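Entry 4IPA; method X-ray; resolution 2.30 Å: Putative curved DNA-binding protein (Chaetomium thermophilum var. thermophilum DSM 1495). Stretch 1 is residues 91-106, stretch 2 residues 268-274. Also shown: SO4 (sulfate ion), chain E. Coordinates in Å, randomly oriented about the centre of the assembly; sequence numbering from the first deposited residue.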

ATOM      1  N   ALA A  91       6.416  -4.623 -13.862  1.00 12.59           N
ATOM      2  CA  ALA A  91       7.641  -4.368 -13.117  1.00 14.86           C
ATOM      3  C   ALA A  91       7.655  -3.037 -12.362  1.00 15.03           C
ATOM      4  O   ALA A  91       8.685  -2.658 -11.821  1.00 14.20           O
ATOM      5  CB  ALA A  91       8.868  -4.473 -14.020  1.00 15.80           C
ATOM      6  N   PHE A  92       6.522  -2.348 -12.302  1.00 13.95           N
ATOM      7  CA  PHE A  92       6.477  -1.065 -11.595  1.00 17.76           C
ATOM      8  C   PHE A  92       6.298  -1.256 -10.083  1.00 18.54           C
ATOM      9  O   PHE A  92       5.396  -1.972  -9.648  1.00 15.27           O
ATOM     10  CB  PHE A  92       5.333  -0.193 -12.120  1.00 17.79           C
ATOM     11  CG  PHE A  92       5.568   0.381 -13.499  1.00 22.49           C
ATOM     12  CD1 PHE A  92       5.939  -0.432 -14.560  1.00 21.20           C
ATOM     13  CD2 PHE A  92       5.362   1.726 -13.739  1.00 23.72           C
ATOM     14  CE1 PHE A  92       6.132   0.096 -15.821  1.00 30.12           C
ATOM     15  CE2 PHE A  92       5.549   2.261 -15.001  1.00 30.40           C
ATOM     16  CZ  PHE A  92       5.938   1.444 -16.045  1.00 28.84           C
ATOM     17  N   ILE A  93       7.133  -0.589  -9.289  1.00 17.06           N
ATOM     18  CA  ILE A  93       6.991  -0.623  -7.834  1.00 17.99           C
ATOM     19  C   ILE A  93       6.325   0.643  -7.281  1.00 18.13           C
ATOM     20  O   ILE A  93       5.287   0.567  -6.637  1.00 17.51           O
ATOM     21  CB  ILE A  93       8.336  -0.850  -7.142  1.00 17.71           C
ATOM     22  CG1 ILE A  93       8.835  -2.258  -7.478  1.00 19.07           C
ATOM     23  CG2 ILE A  93       8.186  -0.654  -5.642  1.00 19.92           C
ATOM     24  CD1 ILE A  93      10.294  -2.505  -7.167  1.00 19.72           C
ATOM     25  N   THR A  94       6.919   1.800  -7.525  1.00 14.65           N
ATOM     26  CA  THR A  94       6.252   3.045  -7.188  1.00 17.72           C
ATOM     27  C   THR A  94       4.839   3.095  -7.798  1.00 17.77           C
ATOM     28  O   THR A  94       4.667   2.832  -8.972  1.00 20.92           O
ATOM     29  CB  THR A  94       7.035   4.247  -7.691  1.00 16.07           C
ATOM     30  OG1 THR A  94       8.364   4.181  -7.170  1.00 21.59           O
ATOM     31  CG2 THR A  94       6.364   5.548  -7.219  1.00 17.39           C
ATOM     32  N   PRO A  95       3.821   3.412  -6.990  1.00 17.35           N
ATOM     33  CA  PRO A  95       2.462   3.473  -7.548  1.00 15.75           C
ATOM     34  C   PRO A  95       2.426   4.443  -8.733  1.00 19.99           C
ATOM     35  O   PRO A  95       2.889   5.571  -8.592  1.00 15.22           O
ATOM     36  CB  PRO A  95       1.624   4.016  -6.385  1.00 13.94           C
ATOM     37  CG  PRO A  95       2.393   3.657  -5.158  1.00 16.94           C
ATOM     38  CD  PRO A  95       3.854   3.675  -5.539  1.00 15.05           C
ATOM     39  N   TYR A  96       1.872   4.002  -9.864  1.00 16.81           N
ATOM     40  CA  TYR A  96       1.927   4.733 -11.119  1.00 17.26           C
ATOM     41  C   TYR A  96       0.663   5.571 -11.367  1.00 16.84           C
ATOM     42  O   TYR A  96      -0.456   5.072 -11.235  1.00 16.08           O
ATOM     43  CB  TYR A  96       2.128   3.737 -12.267  1.00 17.51           C
ATOM     44  CG  TYR A  96       2.476   4.360 -13.598  1.00 18.38           C
ATOM     45  CD1 TYR A  96       3.546   5.240 -13.716  1.00 22.96           C
ATOM     46  CD2 TYR A  96       1.756   4.045 -14.742  1.00 18.20           C
ATOM     47  CE1 TYR A  96       3.875   5.810 -14.945  1.00 24.01           C
ATOM     48  CE2 TYR A  96       2.074   4.605 -15.963  1.00 23.43           C
ATOM     49  CZ  TYR A  96       3.140   5.487 -16.063  1.00 23.80           C
ATOM     50  OH  TYR A  96       3.462   6.044 -17.289  1.00 22.36           O
ATOM     51  N   THR A  97       0.845   6.839 -11.733  1.00 13.18           N
ATOM     52  CA  THR A  97      -0.284   7.738 -12.004  1.00 14.33           C
ATOM     53  C   THR A  97       0.167   8.935 -12.858  1.00 19.00           C
ATOM     54  O   THR A  97       0.356  10.037 -12.353  1.00 15.87           O
ATOM     55  CB  THR A  97      -0.996   8.202 -10.695  1.00 16.30           C
ATOM     56  OG1 THR A  97      -1.875   9.303 -10.967  1.00 17.07           O
ATOM     57  CG2 THR A  97       0.014   8.623  -9.638  1.00 14.34           C
ATOM     58  N   PRO A  98       0.321   8.711 -14.175  1.00 19.33           N
ATOM     59  CA  PRO A  98       1.034   9.639 -15.063  1.00 21.61           C
ATOM     60  C   PRO A  98       0.252  10.897 -15.462  1.00 17.35           C
ATOM     61  O   PRO A  98      -0.961  10.978 -15.258  1.00 16.89           O
ATOM     62  CB  PRO A  98       1.324   8.775 -16.289  1.00 21.10           C
ATOM     63  CG  PRO A  98       0.172   7.831 -16.350  1.00 22.74           C
ATOM     64  CD  PRO A  98      -0.224   7.556 -14.906  1.00 20.50           C
ATOM     65  N   LEU A  99       0.958  11.877 -16.026  1.00 21.32           N
ATOM     66  CA  LEU A  99       0.309  13.095 -16.543  1.00 22.58           C
ATOM     67  C   LEU A  99      -0.392  12.858 -17.875  1.00 23.87           C
ATOM     68  O   LEU A  99       0.071  12.076 -18.702  1.00 25.28           O
ATOM     69  CB  LEU A  99       1.314  14.222 -16.709  1.00 21.27           C
ATOM     70  CG  LEU A  99       1.982  14.702 -15.420  1.00 24.15           C
ATOM     71  CD1 LEU A  99       2.834  15.927 -15.688  1.00 25.26           C
ATOM     72  CD2 LEU A  99       0.919  15.004 -14.371  1.00 19.24           C
ATOM     73  N   ARG A 100      -1.507  13.540 -18.082  1.00 24.98           N
ATOM     74  CA  ARG A 100      -2.186  13.489 -19.375  1.00 35.83           C
ATOM     75  C   ARG A 100      -1.352  14.149 -20.479  1.00 32.65           C
ATOM     76  O   ARG A 100      -1.372  13.694 -21.626  1.00 31.56           O
ATOM     77  CB  ARG A 100      -3.590  14.116 -19.303  1.00 36.18           C
ATOM     78  CG  ARG A 100      -4.393  13.918 -20.579  1.00 41.22           C
ATOM     79  CD  ARG A 100      -5.896  14.088 -20.371  1.00 43.88           C
ATOM     80  NE  ARG A 100      -6.528  12.911 -19.781  1.00 45.07           N
ATOM     81  CZ  ARG A 100      -6.697  11.748 -20.407  1.00 44.06           C
ATOM     82  NH1 ARG A 100      -6.263  11.584 -21.649  1.00 43.01           N
ATOM     83  NH2 ARG A 100      -7.293  10.738 -19.785  1.00 43.13           N
ATOM     84  N   SER A 101      -0.601  15.192 -20.119  1.00 27.97           N
ATOM     85  CA  SER A 101       0.225  15.940 -21.076  1.00 31.66           C
ATOM     86  C   SER A 101       1.568  15.278 -21.410  1.00 30.54           C
ATOM     87  O   SER A 101       2.290  15.744 -22.288  1.00 25.89           O
ATOM     88  CB  SER A 101       0.482  17.360 -20.560  1.00 31.90           C
ATOM     89  OG  SER A 101       1.261  17.328 -19.367  1.00 33.95           O
ATOM     90  N   ASP A 102       1.925  14.225 -20.683  1.00 30.13           N
ATOM     91  CA  ASP A 102       3.040  13.368 -21.100  1.00 26.53           C
ATOM     92  C   ASP A 102       2.453  12.361 -22.075  1.00 28.58           C
ATOM     93  O   ASP A 102       1.943  11.319 -21.664  1.00 26.32           O
ATOM     94  CB  ASP A 102       3.660  12.644 -19.902  1.00 24.70           C
ATOM     95  CG  ASP A 102       4.601  13.532 -19.107  1.00 26.99           C
ATOM     96  OD1 ASP A 102       5.007  14.599 -19.616  1.00 29.16           O
ATOM     97  OD2 ASP A 102       4.952  13.153 -17.979  1.00 27.35           O
ATOM     98  N   GLU A 103       2.500  12.693 -23.362  1.00 29.30           N
ATOM     99  CA  GLU A 103       1.754  11.956 -24.378  1.00 33.76           C
ATOM    100  C   GLU A 103       2.041  10.459 -24.409  1.00 29.58           C
ATOM    101  O   GLU A 103       1.118   9.657 -24.481  1.00 34.06           O
ATOM    102  CB  GLU A 103       1.988  12.554 -25.765  1.00 33.04           C
ATOM    103  CG  GLU A 103       1.099  13.740 -26.084  1.00 45.91           C
ATOM    104  CD  GLU A 103       1.427  14.359 -27.434  1.00 55.19           C
ATOM    105  OE1 GLU A 103       2.193  13.733 -28.207  1.00 51.06           O
ATOM    106  OE2 GLU A 103       0.923  15.469 -27.716  1.00 52.31           O
ATOM    107  N   LYS A 104       3.311  10.084 -24.364  1.00 27.26           N
ATOM    108  CA  LYS A 104       3.674   8.672 -24.422  1.00 33.14           C
ATOM    109  C   LYS A 104       3.188   7.895 -23.180  1.00 30.82           C
ATOM    110  O   LYS A 104       2.570   6.826 -23.294  1.00 29.09           O
ATOM    111  CB  LYS A 104       5.190   8.499 -24.613  1.00 28.52           C
ATOM    112  CG  LYS A 104       5.631   7.021 -24.652  1.00 39.80           C
ATOM    113  CD  LYS A 104       7.088   6.813 -24.200  1.00 40.61           C
ATOM    114  CE  LYS A 104       7.488   5.336 -24.282  1.00 36.70           C
ATOM    115  NZ  LYS A 104       6.416   4.403 -23.785  1.00 34.34           N
ATOM    116  N   GLU A 105       3.462   8.434 -21.996  1.00 26.48           N
ATOM    117  CA  GLU A 105       3.018   7.781 -20.768  1.00 27.61           C
ATOM    118  C   GLU A 105       1.496   7.666 -20.721  1.00 23.54           C
ATOM    119  O   GLU A 105       0.963   6.620 -20.373  1.00 26.33           O
ATOM    120  CB  GLU A 105       3.536   8.518 -19.528  1.00 22.54           C
ATOM    121  CG  GLU A 105       5.044   8.406 -19.312  1.00 20.59           C
ATOM    122  CD  GLU A 105       5.443   8.811 -17.884  1.00 30.23           C
ATOM    123  OE1 GLU A 105       4.967   8.143 -16.928  1.00 22.02           O
ATOM    124  OE2 GLU A 105       6.218   9.800 -17.721  1.00 24.19           O
ATOM    125  N   ALA A 106       0.802   8.735 -21.088  1.00 21.45           N
ATOM    126  CA  ALA A 106      -0.656   8.767 -20.980  1.00 30.34           C
ATOM    127  C   ALA A 106      -1.349   7.839 -21.979  1.00 29.59           C
ATOM    128  O   ALA A 106      -2.565   7.665 -21.923  1.00 31.77           O
ATOM    129  CB  ALA A 106      -1.189  10.199 -21.121  1.00 28.35           C
ATOM    130  N   GLU A 268      12.525   5.860 -15.636  1.00 24.73           N
ATOM    131  CA  GLU A 268      12.623   7.180 -16.270  1.00 26.31           C
ATOM    132  C   GLU A 268      11.296   7.937 -16.375  1.00 21.85           C
ATOM    133  O   GLU A 268      11.269   9.105 -16.760  1.00 23.17           O
ATOM    134  CB  GLU A 268      13.300   7.065 -17.652  1.00 31.03           C
ATOM    135  CG  GLU A 268      14.735   6.521 -17.606  1.00 35.70           C
ATOM    136  CD  GLU A 268      15.336   6.242 -18.994  1.00 41.61           C
ATOM    137  OE1 GLU A 268      14.765   5.418 -19.760  1.00 42.54           O
ATOM    138  OE2 GLU A 268      16.392   6.838 -19.306  1.00 36.07           O
ATOM    139  N   GLN A 269      10.198   7.282 -16.031  1.00 18.00           N
ATOM    140  CA  GLN A 269       8.911   7.965 -15.994  1.00 20.70           C
ATOM    141  C   GLN A 269       8.943   9.128 -15.007  1.00 22.23           C
ATOM    142  O   GLN A 269       9.656   9.102 -14.012  1.00 16.98           O
ATOM    143  CB  GLN A 269       7.769   7.006 -15.645  1.00 22.09           C
ATOM    144  CG  GLN A 269       7.501   5.960 -16.722  1.00 20.10           C
ATOM    145  CD  GLN A 269       8.445   4.771 -16.622  1.00 30.18           C
ATOM    146  OE1 GLN A 269       9.225   4.659 -15.668  1.00 23.72           O
ATOM    147  NE2 GLN A 269       8.377   3.868 -17.611  1.00 25.68           N
ATOM    148  N   ARG A 270       8.185  10.165 -15.323  1.00 20.96           N
ATOM    149  CA  ARG A 270       8.100  11.340 -14.487  1.00 22.84           C
ATOM    150  C   ARG A 270       7.516  10.998 -13.101  1.00 19.46           C
ATOM    151  O   ARG A 270       6.506  10.299 -12.993  1.00 13.03           O
ATOM    152  CB  ARG A 270       7.228  12.353 -15.212  1.00 19.65           C
ATOM    153  CG  ARG A 270       6.867  13.594 -14.447  1.00 21.00           C
ATOM    154  CD  ARG A 270       6.025  14.485 -15.355  1.00 22.80           C
ATOM    155  NE  ARG A 270       6.729  15.733 -15.526  1.00 36.70           N
ATOM    156  CZ  ARG A 270       7.159  16.230 -16.672  1.00 33.06           C
ATOM    157  NH1 ARG A 270       6.927  15.619 -17.827  1.00 30.45           N
ATOM    158  NH2 ARG A 270       7.807  17.380 -16.644  1.00 40.77           N
ATOM    159  N   ALA A 271       8.172  11.475 -12.050  1.00 17.28           N
ATOM    160  CA  ALA A 271       7.639  11.366 -10.688  1.00 17.65           C
ATOM    161  C   ALA A 271       6.407  12.260 -10.545  1.00 20.75           C
ATOM    162  O   ALA A 271       6.522  13.501 -10.604  1.00 21.12           O
ATOM    163  CB  ALA A 271       8.691  11.783  -9.684  1.00 18.06           C
ATOM    164  N   THR A 272       5.233  11.653 -10.361  1.00 17.60           N
ATOM    165  CA  THR A 272       4.014  12.436 -10.169  1.00 14.91           C
ATOM    166  C   THR A 272       3.449  12.298  -8.771  1.00 14.69           C
ATOM    167  O   THR A 272       2.700  13.161  -8.313  1.00 19.45           O
ATOM    168  CB  THR A 272       2.930  12.072 -11.198  1.00 17.70           C
ATOM    169  OG1 THR A 272       2.579  10.687 -11.050  1.00 15.74           O
ATOM    170  CG2 THR A 272       3.441  12.347 -12.634  1.00 16.71           C
ATOM    171  N   LEU A 273       3.805  11.217  -8.088  1.00 15.71           N
ATOM    172  CA  LEU A 273       3.294  10.962  -6.745  1.00 13.13           C
ATOM    173  C   LEU A 273       4.079  11.749  -5.697  1.00 13.98           C
ATOM    174  O   LEU A 273       5.295  11.649  -5.627  1.00 16.41           O
ATOM    175  CB  LEU A 273       3.350   9.464  -6.443  1.00 15.50           C
ATOM    176  CG  LEU A 273       2.747   8.995  -5.119  1.00 16.86           C
ATOM    177  CD1 LEU A 273       1.231   9.173  -5.165  1.00 14.59           C
ATOM    178  CD2 LEU A 273       3.106   7.540  -4.870  1.00 17.72           C
ATOM    179  N   HIS A 274       3.380  12.542  -4.889  1.00 15.34           N
ATOM    180  CA  HIS A 274       4.025  13.416  -3.904  1.00 16.37           C
ATOM    181  C   HIS A 274       3.135  13.563  -2.664  1.00 15.53           C
ATOM    182  O   HIS A 274       1.991  13.131  -2.657  1.00 15.78           O
ATOM    183  CB  HIS A 274       4.246  14.838  -4.472  1.00 16.93           C
ATOM    184  CG  HIS A 274       5.021  14.888  -5.756  1.00 17.14           C
ATOM    185  ND1 HIS A 274       6.262  15.487  -5.848  1.00 15.59           N
ATOM    186  CD2 HIS A 274       4.708  14.463  -7.001  1.00 12.18           C
ATOM    187  CE1 HIS A 274       6.692  15.404  -7.096  1.00 14.72           C
ATOM    188  NE2 HIS A 274       5.777  14.781  -7.813  1.00 16.89           N
TER
HETATM  189  S   SO4 E 501       9.120  19.238 -18.935  1.00 58.48           S
HETATM  190  O1  SO4 E 501       9.094  18.035 -19.765  1.00 63.16           O
HETATM  191  O2  SO4 E 501       9.418  18.865 -17.564  1.00 40.41           O
HETATM  192  O3  SO4 E 501      10.154  20.154 -19.415  1.00 57.71           O
HETATM  193  O4  SO4 E 501       7.824  19.902 -18.999  1.00 47.47           O
HETATM  194  O   HOH W   1       3.352   8.236 -12.063  1.00 16.16           O
HETATM  195  O   HOH W   2       4.616   9.291 -14.461  1.00 19.81           O

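Two loop-rich stretches of one chain, at least 164 residues apart in sequence wherever they touch, bury 527 Å² between them, and several polar groups along the seam are paired. Thr272, in the p rotamer, directs its hydroxyl at the backbone of stretch 1: OG1 donates to Thr97 O at 2.7 Å. Thr272 OG1 also accepts from water 1, whose O is 2.8 Å away; the O of water 1 in turn accepts from Thr97 N at 2.9 Å. One hydroxyl thus serves both the carbonyl and, through water, the amide of Thr97, while Thr97 OG1 is satisfied elsewhere in the structure.

Glu105 is the second hub. Glu105 OE2 accepts from the backbone Arg270 N at 3.1 Å, with a nearly straight N-H...O angle of 167°. Glu105 OE1 accepts from Tyr96 OH at 2.6 Å, a bond within stretch 1, and from the O of water 2 at 2.7 Å; the O of water 2 also donates to Arg270 O at 2.6 Å. The carboxylate therefore reaches both the amide and, through water, the carbonyl of Arg270.

The Arg270 side chain extends to Asp102 in a salt bridge. Arg270 NH1 lies 2.8 Å from Asp102 OD1 and donates to Asp102 OD2 at 3.2 Å (168°), so both carboxylate oxygens lie close to one nitrogen. Arg270 NH2 donates to O2 of the sulfate, probably from the crystallisation liquor, at a very short 2.4 Å and a bent 123°.

Other contacts are made by carbon atoms or by the Gln269 side-chain amide. Leu99 CD1 packs 3.5 Å from Arg270 CD, and Leu99 CG lies 3.9 Å from Thr272 CG2. Pro95 CG meets Leu273 CD2 at 4.0 Å. Gln269 lies against two aromatic side chains, CG 4.0 Å from Tyr96 CE1 and NE2 3.8 Å from Phe92 CZ; no hydrogen bond to its side-chain amide is found within this contact.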